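Local coordinates for esterase (PDB 3DOH), which probably hydrolyses carboxylic esters as a thermostable enzyme that joins an immunoglobulin-like N-terminal domain to an alpha/beta-hydrolase domain, at residues E20-V25 / L108-S113; L115-I118 / N124-E127; P310-H315 / I372-E377. All coordinates share one frame; numbering follows the deposited sequence.

Interaction 1 (E20-V25 / L108-S113); sequences EKVCAV and LDYIVS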
loop_
_atom_site.group_PDB
_atom_site.type_symbol
_atom_site.label_atom_id
_atom_site.label_comp_id
_atom_site.label_asym_id
_atom_site.label_seq_id
_atom_site.Cartn_x
_atom_site.Cartn_y
_atom_site.Cartn_z
ATOM N N GLU A 20 -27.601 -9.336 13.015
ATOM C CA GLU A 20 -27.567 -8.392 14.122
ATOM C C GLU A 20 -26.147 -8.210 14.641
ATOM O O GLU A 20 -25.435 -9.180 14.903
ATOM C CB GLU A 20 -28.483 -8.862 15.254
ATOM C CG GLU A 20 -28.392 -8.019 16.516
ATOM C CD GLU A 20 -28.817 -8.780 17.757
ATOM O OE1 GLU A 20 -28.579 -10.006 17.815
ATOM O OE2 GLU A 20 -29.388 -8.153 18.673
ATOM N N LYS A 21 -25.746 -6.953 14.786
ATOM C CA LYS A 21 -24.407 -6.608 15.196
ATOM C C LYS A 21 -24.539 -5.622 16.327
ATOM O O LYS A 21 -25.509 -4.855 16.392
ATOM C CB LYS A 21 -23.620 -5.908 14.096
ATOM C CG LYS A 21 -23.406 -6.593 12.714
ATOM C CD LYS A 21 -22.470 -5.680 11.879
ATOM C CE LYS A 21 -22.096 -6.264 10.557
ATOM N NZ LYS A 21 -21.242 -7.460 10.721
ATOM N N VAL A 22 -23.554 -5.632 17.213
ATOM C CA VAL A 22 -23.410 -4.574 18.197
ATOM C C VAL A 22 -22.749 -3.372 17.483
ATOM O O VAL A 22 -21.576 -3.453 17.074
ATOM C CB VAL A 22 -22.500 -4.988 19.373
ATOM C CG1 VAL A 22 -22.568 -3.956 20.445
ATOM C CG2 VAL A 22 -22.896 -6.312 19.936
ATOM N N CYS A 23 -23.500 -2.273 17.377
ATOM C CA CYS A 23 -23.088 -1.093 16.623
ATOM C C CYS A 23 -22.726 0.062 17.543
ATOM O O CYS A 23 -22.010 0.975 17.153
ATOM C CB CYS A 23 -24.182 -0.667 15.643
ATOM S SG CYS A 23 -25.672 -0.107 16.448
ATOM N N ALA A 24 -23.210 0.043 18.773
ATOM C CA ALA A 24 -22.784 1.105 19.665
ATOM C C ALA A 24 -22.753 0.666 21.118
ATOM O O ALA A 24 -23.326 -0.354 21.481
ATOM C CB ALA A 24 -23.631 2.333 19.474
ATOM N N VAL A 25 -22.027 1.416 21.923
ATOM C CA VAL A 25 -22.014 1.231 23.343
ATOM C C VAL A 25 -22.372 2.598 23.904
ATOM O O VAL A 25 -21.755 3.609 23.541
ATOM C CB VAL A 25 -20.618 0.767 23.813
ATOM C CG1 VAL A 25 -20.428 1.059 25.265
ATOM C CG2 VAL A 25 -20.418 -0.708 23.532
ATOM N N LEU A 108 -23.770 -12.228 24.874
ATOM C CA LEU A 108 -22.867 -11.098 24.584
ATOM C C LEU A 108 -22.009 -10.712 25.757
ATOM O O LEU A 108 -22.508 -10.589 26.862
ATOM C CB LEU A 108 -23.638 -9.867 24.079
ATOM C CG LEU A 108 -24.167 -10.013 22.658
ATOM C CD1 LEU A 108 -25.017 -8.802 22.256
ATOM C CD2 LEU A 108 -22.969 -10.230 21.725
ATOM N N ASP A 109 -20.743 -10.439 25.471
ATOM C CA ASP A 109 -19.742 -10.314 26.472
ATOM C C ASP A 109 -18.653 -9.234 26.213
ATOM O O ASP A 109 -17.669 -9.446 25.474
ATOM C CB ASP A 109 -19.099 -11.664 26.590
ATOM C CG ASP A 109 -18.924 -12.072 27.999
ATOM O OD1 ASP A 109 -18.390 -11.240 28.772
ATOM O OD2 ASP A 109 -19.338 -13.208 28.332
ATOM N N TYR A 110 -18.814 -8.094 26.871
ATOM C CA TYR A 110 -18.075 -6.919 26.539
ATOM C C TYR A 110 -17.468 -6.293 27.744
ATOM O O TYR A 110 -18.026 -6.324 28.841
ATOM C CB TYR A 110 -19.001 -5.895 25.925
ATOM C CG TYR A 110 -19.152 -6.024 24.448
ATOM C CD1 TYR A 110 -19.696 -7.182 23.870
ATOM C CD2 TYR A 110 -18.779 -4.978 23.604
ATOM C CE1 TYR A 110 -19.858 -7.283 22.483
ATOM C CE2 TYR A 110 -18.932 -5.070 22.227
ATOM C CZ TYR A 110 -19.471 -6.209 21.677
ATOM O OH TYR A 110 -19.595 -6.287 20.310
ATOM N N ILE A 111 -16.318 -5.679 27.532
ATOM C CA ILE A 111 -15.778 -4.806 28.530
ATOM C C ILE A 111 -15.421 -3.503 27.849
ATOM O O ILE A 111 -14.971 -3.505 26.691
ATOM C CB ILE A 111 -14.644 -5.478 29.323
ATOM C CG1 ILE A 111 -13.934 -4.500 30.248
ATOM C CG2 ILE A 111 -13.674 -6.182 28.415
ATOM C CD1 ILE A 111 -13.042 -5.291 31.238
ATOM N N VAL A 112 -15.678 -2.416 28.574
ATOM C CA VAL A 112 -15.601 -1.093 28.074
ATOM C C VAL A 112 -14.761 -0.283 29.017
ATOM O O VAL A 112 -14.840 -0.475 30.242
ATOM C CB VAL A 112 -16.990 -0.464 28.058
ATOM C CG1 VAL A 112 -16.943 1.020 27.598
ATOM C CG2 VAL A 112 -17.893 -1.257 27.177
ATOM N N SER A 113 -13.983 0.649 28.459
ATOM C CA SER A 113 -13.240 1.578 29.279
ATOM C C SER A 113 -13.239 3.027 28.854
ATOM O O SER A 113 -13.085 3.360 27.679
ATOM C CB SER A 113 -11.802 1.144 29.366
ATOM O OG SER A 113 -11.681 0.240 30.415
#
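Val22 stands over Leu108 and Val25 over Val112 where two chain segments run roughly the same way, 32° apart, with 9.1 Å between CA of Val22 and CA of Leu108 and 8.3 Å between CA of Val25 and CA of Val112. At that spacing the backbones are too far apart to pair as neighbouring strands, and the side chains between them make the contact. The central one is Tyr110. Its CG lies beside its own backbone N and anti to the carbonyl carbon (chi1 -88°), and the ring reaches across to meet Val22 coming from the opposite direction. The valine forks round the phenol end: CG2 lies 3.8 Å from Tyr110 CZ, towards the CE1 side, while CG1 lies towards CE2, 4.2 Å from it. CB and CG2 of Val22 lie beside Tyr110 OH, whose polar partner comes from a third strand. Arg56 NH1 bonds both to Tyr110 OH and to the carbonyl oxygen of Val22, so one guanidinium nitrogen ties the tip of the ring to the backbone it packs on. Beside the ring, Leu108 CD1 touches Val22 CG2 at 4.0 Å. At the far end the two valines slide past each other in opposite directions, Val25 CG1 meeting Val112 CG2 at 3.9 Å. Val22 and Val25 are three residues apart yet both point inward, because Cys23 and Ala24 together face Ile12 in a classic beta bulge that takes up the extra residue. Val45 of strand 43-48 packs on both Val25 and Tyr110. Buried apolar side chains meeting between strands that do not pair with each other are what fills the inside of an immunoglobulin-like beta domain, here the N-terminal one.

Interaction 2 (L115-I118 / N124-E127); sequences LVPI and NEVE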
loop_
_atom_site.group_PDB
_atom_site.type_symbol
_atom_site.label_atom_id
_atom_site.label_comp_id
_atom_site.label_asym_id
_atom_site.label_seq_id
_atom_site.Cartn_x
_atom_site.Cartn_y
_atom_site.Cartn_z
ATOM N N LEU A 115 -10.576 5.681 29.387
ATOM C CA LEU A 115 -9.170 5.470 29.670
ATOM C C LEU A 115 -8.478 6.640 30.343
ATOM O O LEU A 115 -7.485 6.464 31.051
ATOM C CB LEU A 115 -8.442 5.164 28.378
ATOM C CG LEU A 115 -8.898 3.896 27.695
ATOM C CD1 LEU A 115 -8.392 3.811 26.240
ATOM C CD2 LEU A 115 -8.430 2.728 28.510
ATOM N N VAL A 116 -8.984 7.830 30.072
ATOM C CA VAL A 116 -8.390 9.053 30.524
ATOM C C VAL A 116 -9.505 9.805 31.203
ATOM O O VAL A 116 -10.697 9.510 30.958
ATOM C CB VAL A 116 -7.912 9.891 29.345
ATOM C CG1 VAL A 116 -6.719 9.232 28.678
ATOM C CG2 VAL A 116 -9.056 10.168 28.358
ATOM N N PRO A 117 -9.156 10.792 32.045
ATOM C CA PRO A 117 -10.228 11.538 32.674
ATOM C C PRO A 117 -11.001 12.261 31.581
ATOM O O PRO A 117 -10.492 12.376 30.478
ATOM C CB PRO A 117 -9.472 12.516 33.585
ATOM C CG PRO A 117 -8.126 11.884 33.795
ATOM C CD PRO A 117 -7.833 11.278 32.466
ATOM N N ILE A 118 -12.226 12.700 31.855
ATOM C CA ILE A 118 -12.995 13.487 30.876
ATOM C C ILE A 118 -13.700 14.673 31.519
ATOM O O ILE A 118 -14.010 14.669 32.729
ATOM C CB ILE A 118 -14.041 12.668 30.099
ATOM C CG1 ILE A 118 -14.950 11.918 31.085
ATOM C CG2 ILE A 118 -13.373 11.762 29.078
ATOM C CD1 ILE A 118 -16.399 11.692 30.586
ATOM N N ASN A 124 -15.044 19.534 37.015
ATOM C CA ASN A 124 -14.573 19.374 35.637
ATOM C C ASN A 124 -13.910 18.016 35.281
ATOM O O ASN A 124 -13.232 17.942 34.240
ATOM C CB ASN A 124 -13.687 20.557 35.188
ATOM C CG ASN A 124 -14.324 21.359 34.038
ATOM O OD1 ASN A 124 -15.555 21.397 33.881
ATOM N ND2 ASN A 124 -13.480 21.991 33.227
ATOM N N GLU A 125 -14.115 16.955 36.092
ATOM C CA GLU A 125 -13.427 15.641 35.838
ATOM C C GLU A 125 -14.068 14.322 36.313
ATOM O O GLU A 125 -14.175 14.066 37.527
ATOM C CB GLU A 125 -11.954 15.665 36.294
ATOM C CG GLU A 125 -11.058 16.556 35.417
ATOM C CD GLU A 125 -9.746 15.895 35.001
ATOM O OE1 GLU A 125 -9.449 15.934 33.772
ATOM O OE2 GLU A 125 -9.020 15.345 35.889
ATOM N N VAL A 126 -14.463 13.485 35.342
ATOM C CA VAL A 126 -14.868 12.092 35.632
ATOM C C VAL A 126 -13.642 11.193 35.443
ATOM O O VAL A 126 -12.954 11.280 34.433
ATOM C CB VAL A 126 -16.054 11.588 34.764
ATOM C CG1 VAL A 126 -16.573 10.246 35.303
ATOM C CG2 VAL A 126 -17.189 12.616 34.720
ATOM N N GLU A 127 -13.344 10.374 36.436
ATOM C CA GLU A 127 -12.135 9.566 36.396
ATOM C C GLU A 127 -12.340 8.296 35.552
ATOM O O GLU A 127 -13.472 7.815 35.404
ATOM C CB GLU A 127 -11.635 9.252 37.826
ATOM C CG GLU A 127 -11.121 10.489 38.628
ATOM C CD GLU A 127 -9.809 11.109 38.076
ATOM O OE1 GLU A 127 -8.822 10.366 37.904
ATOM O OE2 GLU A 127 -9.755 12.342 37.817
#
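Pro117 lays CB against the carboxylate of Glu125, 3.4 Å from OE1 of that glutamate and 3.7 Å from its OE2. The two side chains lie side by side and point the same way, so the acid group rests along the pyrrolidine ring. In Glu125 a bend at chi2 turns the carboxylate toward Pro117 CB, alongside the ring. One residue further on, Ile118 and Val126 are likewise neighbours pointing in a common direction. Ile118 holds CG1 between its backbone N and carbonyl carbon (chi1 53°), and this brings CG1 to 3.9 Å from Val126 CB. Beneath these side chains the backbones form a single antiparallel bridge, a hydrogen-bonded pair: Ile118 N donates a hydrogen bond to Val126 O (3.0 Å), and Val126 N donates one to Ile118 O (2.9 Å). Both donors lie in the plane of the carbonyl they address, and the second bond is the straighter, 163° at the hydrogen against 154°. The bridge closes the loop that turns strand 110-114 back into strand 129-139, two antiparallel neighbours in the immunoglobulin-like domain, so it acts as an isolated rung of a hairpin beyond its regular strands. Each bridging oxygen also has a CH group near it. Pro117 CA comes to 3.3 Å from Val126 O, and Glu125 CA approaches Ile118 O at the same distance. Val126 O has a second polar donor as well: Gln114 NE2, which also bonds to Val116 O and so links the outgoing and returning backbones. Tyr29 of strand 19-29 packs on both Ile118 and Val126, while Tyr53 of a neighbouring subunit reaches Val116 and Pro117, bringing this end of the domain up to the next copy of the protein.

Interaction 3 (P310-H315 / I372-E377); sequences PIWVFH and IEWLFE
Trp312 and Trp374 both hold CG anti to the backbone N (chi1 -172° and 170°), which sends the two indoles out from strand and helix into the space between them, where they meet at an edge-to-face angle. The planes stand at 88°. It is the six-membered ring of Trp312 that presents its edge, CE3 leading, to the face of Trp374. CE3 of Trp312 sits 3.9 Å from CD2 of Trp374, and the centroid of that six-membered ring is 5.5 Å from the centroid of the five-membered ring of Trp374. The same face of Trp374 receives a second group from the same residue. Trp312 CB lies over the six-membered ring in a CH-pi contact, 4.0 Å from its centroid, so one tryptophan spans both rings of the other. The far rim of Trp374 packs against the start of the strand: Pro310 CB packs on CZ2 of Trp374 at 3.6 Å, and the backbone N of Ile311 lies at the ring's edge, near its plane, 3.6 Å from CH2 of Trp374. Trp312 is pinned from other sides too. Phe314 CZ lies over one of its faces, towards the rim, and Trp312 NE1 is hydrogen-bonded to Thr344 OG1 on strand 341-346, which would hold the ring against turning. All four touching residues are buried. Strand 311-316 runs between strands 290-294 and 341-346 in the mixed sheet of the alpha/beta-hydrolase domain. Helix 369-376, close to the C terminus, covers one side of it: Leu375 reaches Ala290 and Ile292 on one neighbouring strand and Trp374 touches Arg342 on the other, while on the opposite side Val313 packs against Val331 of helix 325-336.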
loop_
_atom_site.group_PDB
_atom_site.type_symbol
_atom_site.label_atom_id
_atom_site.label_comp_id
_atom_site.label_asym_id
_atom_site.label_seq_id
_atom_site.Cartn_x
_atom_site.Cartn_y
_atom_site.Cartn_z
ATOM N N PRO A 310 -49.997 -11.595 -6.978
ATOM C CA PRO A 310 -48.711 -10.934 -7.359
ATOM C C PRO A 310 -47.503 -11.509 -6.601
ATOM O O PRO A 310 -47.524 -11.615 -5.376
ATOM C CB PRO A 310 -48.934 -9.448 -6.997
ATOM C CG PRO A 310 -50.476 -9.273 -6.973
ATOM C CD PRO A 310 -51.007 -10.631 -6.490
ATOM N N ILE A 311 -46.463 -11.896 -7.337
ATOM C CA ILE A 311 -45.344 -12.608 -6.744
ATOM C C ILE A 311 -44.064 -12.050 -7.328
ATOM O O ILE A 311 -43.933 -11.955 -8.531
ATOM C CB ILE A 311 -45.434 -14.151 -7.077
ATOM C CG1 ILE A 311 -46.671 -14.764 -6.395
ATOM C CG2 ILE A 311 -44.142 -14.885 -6.688
ATOM C CD1 ILE A 311 -46.948 -16.229 -6.706
ATOM N N TRP A 312 -43.094 -11.699 -6.491
ATOM C CA TRP A 312 -41.811 -11.247 -7.013
ATOM C C TRP A 312 -40.753 -12.174 -6.428
ATOM O O TRP A 312 -40.439 -12.124 -5.240
ATOM C CB TRP A 312 -41.574 -9.780 -6.682
ATOM C CG TRP A 312 -40.372 -9.186 -7.326
ATOM C CD1 TRP A 312 -39.306 -9.855 -7.834
ATOM C CD2 TRP A 312 -40.075 -7.788 -7.482
ATOM N NE1 TRP A 312 -38.372 -8.970 -8.321
ATOM C CE2 TRP A 312 -38.822 -7.694 -8.119
ATOM C CE3 TRP A 312 -40.754 -6.607 -7.152
ATOM C CZ2 TRP A 312 -38.228 -6.466 -8.441
ATOM C CZ3 TRP A 312 -40.163 -5.375 -7.468
ATOM C CH2 TRP A 312 -38.915 -5.319 -8.100
ATOM N N VAL A 313 -40.249 -13.054 -7.283
ATOM C CA VAL A 313 -39.245 -14.040 -6.926
ATOM C C VAL A 313 -37.812 -13.458 -7.022
ATOM O O VAL A 313 -37.512 -12.645 -7.897
ATOM C CB VAL A 313 -39.375 -15.223 -7.887
ATOM C CG1 VAL A 313 -38.450 -16.380 -7.492
ATOM C CG2 VAL A 313 -40.807 -15.697 -7.944
ATOM N N PHE A 314 -36.935 -13.875 -6.116
ATOM C CA PHE A 314 -35.539 -13.450 -6.092
ATOM C C PHE A 314 -34.693 -14.724 -5.868
ATOM O O PHE A 314 -35.106 -15.624 -5.091
ATOM C CB PHE A 314 -35.282 -12.439 -4.947
ATOM C CG PHE A 314 -35.943 -11.093 -5.133
ATOM C CD1 PHE A 314 -37.289 -10.899 -4.807
ATOM C CD2 PHE A 314 -35.223 -10.004 -5.641
ATOM C CE1 PHE A 314 -37.902 -9.617 -4.990
ATOM C CE2 PHE A 314 -35.844 -8.725 -5.820
ATOM C CZ PHE A 314 -37.168 -8.538 -5.498
ATOM N N HIS A 315 -33.528 -14.809 -6.528
ATOM C CA HIS A 315 -32.606 -15.939 -6.394
ATOM C C HIS A 315 -31.284 -15.475 -7.008
ATOM O O HIS A 315 -31.270 -14.594 -7.854
ATOM C CB HIS A 315 -33.140 -17.128 -7.200
ATOM C CG HIS A 315 -32.813 -18.468 -6.616
ATOM N ND1 HIS A 315 -31.524 -18.865 -6.322
ATOM C CD2 HIS A 315 -33.607 -19.522 -6.317
ATOM C CE1 HIS A 315 -31.546 -20.092 -5.841
ATOM N NE2 HIS A 315 -32.796 -20.518 -5.845
ATOM N N ILE A 372 -40.026 -3.416 -1.737
ATOM C CA ILE A 372 -40.847 -2.972 -0.598
ATOM C C ILE A 372 -42.089 -2.179 -1.038
ATOM O O ILE A 372 -43.231 -2.507 -0.661
ATOM C CB ILE A 372 -39.979 -2.180 0.381
ATOM C CG1 ILE A 372 -39.039 -3.150 1.094
ATOM C CG2 ILE A 372 -40.830 -1.369 1.333
ATOM C CD1 ILE A 372 -37.788 -2.498 1.542
ATOM N N GLU A 373 -41.869 -1.177 -1.892
ATOM C CA GLU A 373 -42.962 -0.324 -2.348
ATOM C C GLU A 373 -43.974 -1.155 -3.089
ATOM O O GLU A 373 -45.198 -1.021 -2.849
ATOM C CB GLU A 373 -42.440 0.793 -3.249
ATOM C CG GLU A 373 -41.944 2.029 -2.481
ATOM C CD GLU A 373 -42.976 2.532 -1.466
ATOM O OE1 GLU A 373 -42.692 2.440 -0.246
ATOM O OE2 GLU A 373 -44.080 2.985 -1.887
ATOM N N TRP A 374 -43.467 -2.026 -3.980
ATOM C CA TRP A 374 -44.311 -2.871 -4.780
ATOM C C TRP A 374 -45.207 -3.755 -3.910
ATOM O O TRP A 374 -46.373 -3.982 -4.228
ATOM C CB TRP A 374 -43.448 -3.733 -5.680
ATOM C CG TRP A 374 -44.232 -4.822 -6.390
ATOM C CD1 TRP A 374 -44.887 -4.709 -7.595
ATOM C CD2 TRP A 374 -44.452 -6.190 -5.943
ATOM N NE1 TRP A 374 -45.465 -5.917 -7.926
ATOM C CE2 TRP A 374 -45.215 -6.836 -6.936
ATOM C CE3 TRP A 374 -44.038 -6.935 -4.831
ATOM C CZ2 TRP A 374 -45.608 -8.186 -6.825
ATOM C CZ3 TRP A 374 -44.436 -8.286 -4.730
ATOM C CH2 TRP A 374 -45.212 -8.882 -5.713
ATOM N N LEU A 375 -44.676 -4.267 -2.802
ATOM C CA LEU A 375 -45.472 -5.217 -2.037
ATOM C C LEU A 375 -46.668 -4.451 -1.526
ATOM O O LEU A 375 -47.797 -4.942 -1.613
ATOM C CB LEU A 375 -44.675 -5.859 -0.914
ATOM C CG LEU A 375 -45.323 -6.920 -0.012
ATOM C CD1 LEU A 375 -45.333 -8.282 -0.682
ATOM C CD2 LEU A 375 -44.513 -6.991 1.236
ATOM N N PHE A 376 -46.418 -3.220 -1.077
ATOM C CA PHE A 376 -47.489 -2.400 -0.512
ATOM C C PHE A 376 -48.556 -1.903 -1.489
ATOM O O PHE A 376 -49.650 -1.531 -1.059
ATOM C CB PHE A 376 -46.975 -1.275 0.417
ATOM C CG PHE A 376 -46.467 -1.798 1.709
ATOM C CD1 PHE A 376 -47.322 -2.445 2.588
ATOM C CD2 PHE A 376 -45.130 -1.716 2.032
ATOM C CE1 PHE A 376 -46.859 -2.974 3.788
ATOM C CE2 PHE A 376 -44.669 -2.260 3.246
ATOM C CZ PHE A 376 -45.541 -2.900 4.114
ATOM N N GLU A 377 -48.278 -1.891 -2.784
ATOM C CA GLU A 377 -49.374 -1.542 -3.696
ATOM C C GLU A 377 -50.242 -2.760 -4.037
ATOM O O GLU A 377 -51.155 -2.668 -4.862
ATOM C CB GLU A 377 -48.902 -0.752 -4.906
ATOM C CG GLU A 377 -47.494 -1.118 -5.337
ATOM C CD GLU A 377 -46.800 -0.033 -6.174
ATOM O OE1 GLU A 377 -46.474 -0.285 -7.367
ATOM O OE2 GLU A 377 -46.580 1.072 -5.631
#

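In the fold
From the N terminus, the chain first makes interaction 1, which brings segment 108-113 back to segment 20-25 after 82 intervening residues, many of them in strands, and so closes much of the immunoglobulin-like domain on itself. Interaction 2 follows directly in sequence, its centre 21 Å away, and closes a much shorter loop of five residues at the edge of the same domain, beside a neighbouring subunit. Interaction 3 comes last, in the alpha/beta-hydrolase domain, with its centre 35 Å from that of interaction 1 and on the opposite side of the chain's centre; it draws the C-terminal helix back onto the sheet. The three loops run in series, neither nested nor crossed.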